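Local coordinates for uncharacterized protein (Bacteroides ovatus CL02T12C04, PDB 6PTM) that is probably a family GH42 exo-carrageenase that hydrolyses carrageenan, a sulfated galactan of red algae, from the chain end, at residues Arg561-Ser572 with Glu611-Tyr622. Sequence-based numbering, arbitrary orientation.
Sequences RKPLRIFYTKAS and EWDAIVVYKTPY. With EDO (1,2-ethanediol), chain C.
Arg565 bends over the indole of Trp612 at the start of a parallel strand pair, 564-567 with 614-617, in a five-stranded parallel sheet. From CB, which lies near Ala614 O, chi1 (-60°) sets CG over one indole face, offset toward its rim, 3.6 Å from Trp612 CD2; the bend at chi2 (-49°) then turns the chain toward Lys562 O. NE gives that oxygen a hydrogen bond of 2.9 Å, nearly in the guanidinium plane. CZ sits 3.3 Å from Trp612 CE3, which lies over the centre of one guanidinium face, although the two planes are 58° apart. At the tip, NH1 reaches Phe599 O on neighbouring strand 597-600, while NH2 donates to a water that passes a hydrogen bond on to Glu611 O. Cut back to an alanine here, the side chain would probably leave Lys562 O and Phe599 O without these donors and the indole face uncovered. In the backbone, Arg565 N donates to Ala614 O, Val616 N to Arg565 O and Phe567 N to Val616 O. Before the strands, Arg561 NH2 forms a salt bridge of 2.8 Å with Asp613 OD1; beyond them, Ser572 OG donates to Tyr622 O. Gripped by two carbonyls and a water, the buried Arg565 guanidinium probably keeps its charge.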
# COMPACT_ATOMS: atom_id res chain seq x y z
N ARG A 561 12.24 -7.54 13.48
CA ARG A 561 11.31 -8.03 14.53
C ARG A 561 10.33 -6.92 14.91
O ARG A 561 10.78 -5.78 15.21
CB ARG A 561 12.13 -8.49 15.74
CG ARG A 561 11.31 -9.02 16.91
CD ARG A 561 12.20 -9.38 18.08
NE ARG A 561 11.53 -9.91 19.25
CZ ARG A 561 11.17 -11.18 19.44
NH1 ARG A 561 11.29 -12.07 18.46
NH2 ARG A 561 10.67 -11.56 20.61
N LYS A 562 9.04 -7.25 14.84
CA LYS A 562 7.90 -6.44 15.33
C LYS A 562 7.54 -6.95 16.73
O LYS A 562 6.74 -7.88 16.89
CB LYS A 562 6.73 -6.57 14.35
CG LYS A 562 6.99 -6.17 12.90
CD LYS A 562 5.72 -6.28 12.08
CE LYS A 562 5.88 -6.27 10.56
NZ LYS A 562 6.59 -5.08 10.06
N PRO A 563 8.17 -6.43 17.81
CA PRO A 563 8.07 -7.11 19.11
C PRO A 563 6.77 -6.88 19.88
O PRO A 563 6.56 -7.46 20.94
CB PRO A 563 9.25 -6.49 19.87
CG PRO A 563 9.33 -5.08 19.32
CD PRO A 563 9.10 -5.30 17.83
N LEU A 564 5.96 -5.94 19.42
CA LEU A 564 4.64 -5.68 20.01
C LEU A 564 3.62 -5.91 18.91
O LEU A 564 3.77 -5.29 17.79
CB LEU A 564 4.59 -4.27 20.58
CG LEU A 564 5.54 -4.00 21.75
CD1 LEU A 564 5.57 -2.52 22.07
CD2 LEU A 564 5.14 -4.80 22.98
N ARG A 565 2.65 -6.76 19.19
CA ARG A 565 1.54 -7.07 18.25
C ARG A 565 0.22 -6.60 18.83
O ARG A 565 -0.15 -7.06 19.93
CB ARG A 565 1.51 -8.57 17.94
CG ARG A 565 2.80 -9.08 17.33
CD ARG A 565 3.30 -8.25 16.15
NE ARG A 565 4.42 -8.96 15.56
CZ ARG A 565 4.33 -9.87 14.59
NH1 ARG A 565 3.17 -10.16 14.01
NH2 ARG A 565 5.43 -10.41 14.13
N ILE A 566 -0.47 -5.74 18.10
CA ILE A 566 -1.82 -5.28 18.50
C ILE A 566 -2.79 -6.35 18.04
O ILE A 566 -2.81 -6.61 16.83
CB ILE A 566 -2.11 -3.92 17.87
CG1 ILE A 566 -1.16 -2.87 18.42
CG2 ILE A 566 -3.55 -3.50 18.04
CD1 ILE A 566 -1.23 -1.61 17.65
N PHE A 567 -3.62 -6.88 18.94
CA PHE A 567 -4.64 -7.89 18.58
C PHE A 567 -5.75 -7.29 17.72
O PHE A 567 -6.29 -6.23 18.05
CB PHE A 567 -5.26 -8.58 19.79
CG PHE A 567 -5.92 -9.86 19.40
CD1 PHE A 567 -7.29 -9.92 19.22
CD2 PHE A 567 -5.16 -10.98 19.10
CE1 PHE A 567 -7.88 -11.11 18.81
CE2 PHE A 567 -5.74 -12.15 18.64
CZ PHE A 567 -7.11 -12.22 18.53
N TYR A 568 -6.04 -7.95 16.59
CA TYR A 568 -7.10 -7.54 15.64
C TYR A 568 -8.05 -8.72 15.47
O TYR A 568 -7.63 -9.88 15.29
CB TYR A 568 -6.54 -7.08 14.28
CG TYR A 568 -7.63 -6.80 13.28
CD1 TYR A 568 -8.31 -5.61 13.31
CD2 TYR A 568 -8.06 -7.75 12.35
CE1 TYR A 568 -9.38 -5.36 12.46
CE2 TYR A 568 -9.10 -7.50 11.47
CZ TYR A 568 -9.79 -6.31 11.55
OH TYR A 568 -10.82 -6.00 10.69
N THR A 569 -9.35 -8.47 15.52
CA THR A 569 -10.36 -9.50 15.18
C THR A 569 -11.54 -8.85 14.45
O THR A 569 -12.02 -7.81 14.89
CB THR A 569 -10.87 -10.27 16.39
OG1 THR A 569 -11.85 -11.20 15.89
CG2 THR A 569 -11.40 -9.38 17.49
N LYS A 570 -11.98 -9.52 13.39
CA LYS A 570 -13.19 -9.18 12.61
C LYS A 570 -14.42 -9.21 13.52
O LYS A 570 -15.38 -8.54 13.17
CB LYS A 570 -13.36 -10.17 11.46
CG LYS A 570 -12.33 -10.01 10.34
CD LYS A 570 -12.42 -11.08 9.24
CE LYS A 570 -11.83 -12.39 9.70
NZ LYS A 570 -12.00 -13.49 8.72
N ALA A 571 -14.43 -10.00 14.59
CA ALA A 571 -15.53 -9.99 15.60
C ALA A 571 -15.82 -8.56 16.08
O ALA A 571 -16.99 -8.19 16.18
CB ALA A 571 -15.18 -10.90 16.77
N SER A 572 -14.79 -7.76 16.40
CA SER A 572 -14.96 -6.35 16.84
C SER A 572 -15.13 -5.40 15.66
O SER A 572 -15.94 -4.49 15.82
CB SER A 572 -13.85 -5.89 17.75
OG SER A 572 -13.95 -6.46 19.05
N GLU A 611 7.35 -14.36 16.98
CA GLU A 611 8.59 -13.55 17.11
C GLU A 611 8.18 -12.18 17.64
O GLU A 611 8.31 -11.15 16.91
CB GLU A 611 9.32 -13.55 15.76
CG GLU A 611 9.94 -14.88 15.37
CD GLU A 611 10.53 -14.97 13.97
OE1 GLU A 611 10.41 -14.01 13.20
OE2 GLU A 611 11.10 -16.01 13.63
N TRP A 612 7.71 -12.15 18.87
CA TRP A 612 7.34 -10.93 19.60
C TRP A 612 7.38 -11.18 21.11
O TRP A 612 7.48 -12.35 21.54
CB TRP A 612 5.97 -10.44 19.15
CG TRP A 612 4.91 -11.49 19.30
CD1 TRP A 612 4.29 -11.88 20.44
CD2 TRP A 612 4.32 -12.24 18.24
NE1 TRP A 612 3.35 -12.84 20.16
CE2 TRP A 612 3.34 -13.08 18.82
CE3 TRP A 612 4.51 -12.29 16.85
CZ2 TRP A 612 2.55 -13.93 18.07
CZ3 TRP A 612 3.72 -13.13 16.11
CH2 TRP A 612 2.78 -13.95 16.72
N ASP A 613 7.32 -10.10 21.88
CA ASP A 613 7.49 -10.13 23.36
C ASP A 613 6.10 -9.97 23.99
O ASP A 613 5.89 -10.40 25.12
CB ASP A 613 8.44 -9.02 23.82
CG ASP A 613 9.79 -9.02 23.16
OD1 ASP A 613 10.29 -10.12 22.94
OD2 ASP A 613 10.34 -7.89 22.86
N ALA A 614 5.16 -9.33 23.31
CA ALA A 614 3.83 -9.14 23.90
C ALA A 614 2.77 -8.90 22.83
O ALA A 614 3.11 -8.31 21.79
CB ALA A 614 3.85 -8.00 24.89
N ILE A 615 1.54 -9.33 23.14
CA ILE A 615 0.30 -8.93 22.44
C ILE A 615 -0.42 -7.90 23.31
O ILE A 615 -0.61 -8.12 24.54
CB ILE A 615 -0.53 -10.19 22.13
CG1 ILE A 615 0.21 -11.11 21.14
CG2 ILE A 615 -1.94 -9.83 21.66
CD1 ILE A 615 -0.46 -12.48 20.94
N VAL A 616 -0.89 -6.82 22.69
CA VAL A 616 -1.72 -5.82 23.40
C VAL A 616 -3.15 -6.01 22.89
O VAL A 616 -3.32 -6.21 21.70
CB VAL A 616 -1.18 -4.39 23.27
CG1 VAL A 616 0.27 -4.33 23.72
CG2 VAL A 616 -1.32 -3.82 21.88
N VAL A 617 -4.12 -6.02 23.81
CA VAL A 617 -5.55 -6.18 23.47
C VAL A 617 -6.28 -4.95 24.02
O VAL A 617 -6.36 -4.77 25.26
CB VAL A 617 -6.16 -7.49 23.99
CG1 VAL A 617 -7.61 -7.60 23.53
CG2 VAL A 617 -5.36 -8.70 23.56
N TYR A 618 -6.74 -4.11 23.10
CA TYR A 618 -7.27 -2.76 23.39
C TYR A 618 -8.64 -2.62 22.74
O TYR A 618 -8.72 -2.85 21.51
CB TYR A 618 -6.34 -1.67 22.86
CG TYR A 618 -6.79 -0.25 23.09
CD1 TYR A 618 -6.81 0.31 24.35
CD2 TYR A 618 -7.16 0.54 22.02
CE1 TYR A 618 -7.21 1.63 24.54
CE2 TYR A 618 -7.56 1.85 22.18
CZ TYR A 618 -7.54 2.41 23.44
OH TYR A 618 -7.92 3.70 23.56
N LYS A 619 -9.63 -2.25 23.56
CA LYS A 619 -11.02 -1.93 23.14
C LYS A 619 -11.50 -2.95 22.09
O LYS A 619 -12.06 -2.55 21.05
CB LYS A 619 -11.05 -0.48 22.64
CG LYS A 619 -10.91 0.58 23.73
CD LYS A 619 -11.57 1.90 23.31
CE LYS A 619 -12.28 2.61 24.44
NZ LYS A 619 -11.27 3.08 25.40
N THR A 620 -11.35 -4.22 22.42
CA THR A 620 -11.78 -5.37 21.59
C THR A 620 -12.79 -6.19 22.39
O THR A 620 -12.51 -7.34 22.75
CB THR A 620 -10.53 -6.11 21.09
OG1 THR A 620 -9.66 -5.16 20.46
CG2 THR A 620 -10.86 -7.22 20.12
N PRO A 621 -14.00 -5.64 22.69
CA PRO A 621 -14.95 -6.30 23.58
C PRO A 621 -15.56 -7.55 22.92
O PRO A 621 -15.84 -8.46 23.65
CB PRO A 621 -16.04 -5.25 23.82
CG PRO A 621 -16.01 -4.40 22.57
CD PRO A 621 -14.56 -4.40 22.14
N TYR A 622 -15.73 -7.55 21.60
CA TYR A 622 -16.16 -8.72 20.80
C TYR A 622 -14.95 -9.56 20.35
O TYR A 622 -13.97 -9.02 19.77
CB TYR A 622 -16.90 -8.31 19.53
CG TYR A 622 -18.14 -7.48 19.71
CD1 TYR A 622 -19.38 -8.07 19.66
CD2 TYR A 622 -18.08 -6.08 19.75
CE1 TYR A 622 -20.54 -7.32 19.73
CE2 TYR A 622 -19.23 -5.31 19.83
CZ TYR A 622 -20.47 -5.94 19.85
OH TYR A 622 -21.63 -5.24 19.86
C1 EDO C . -15.53 -13.52 8.18
O1 EDO C . -14.49 -14.42 7.95
C2 EDO C . -15.64 -13.23 9.64
O2 EDO C . -16.16 -14.29 10.41
O HOH W 1 12.33 -7.95 21.19
O HOH W 2 8.24 -9.94 14.70
O HOH W 3 -8.91 -5.57 17.82
O HOH W 4 -6.24 -4.53 20.30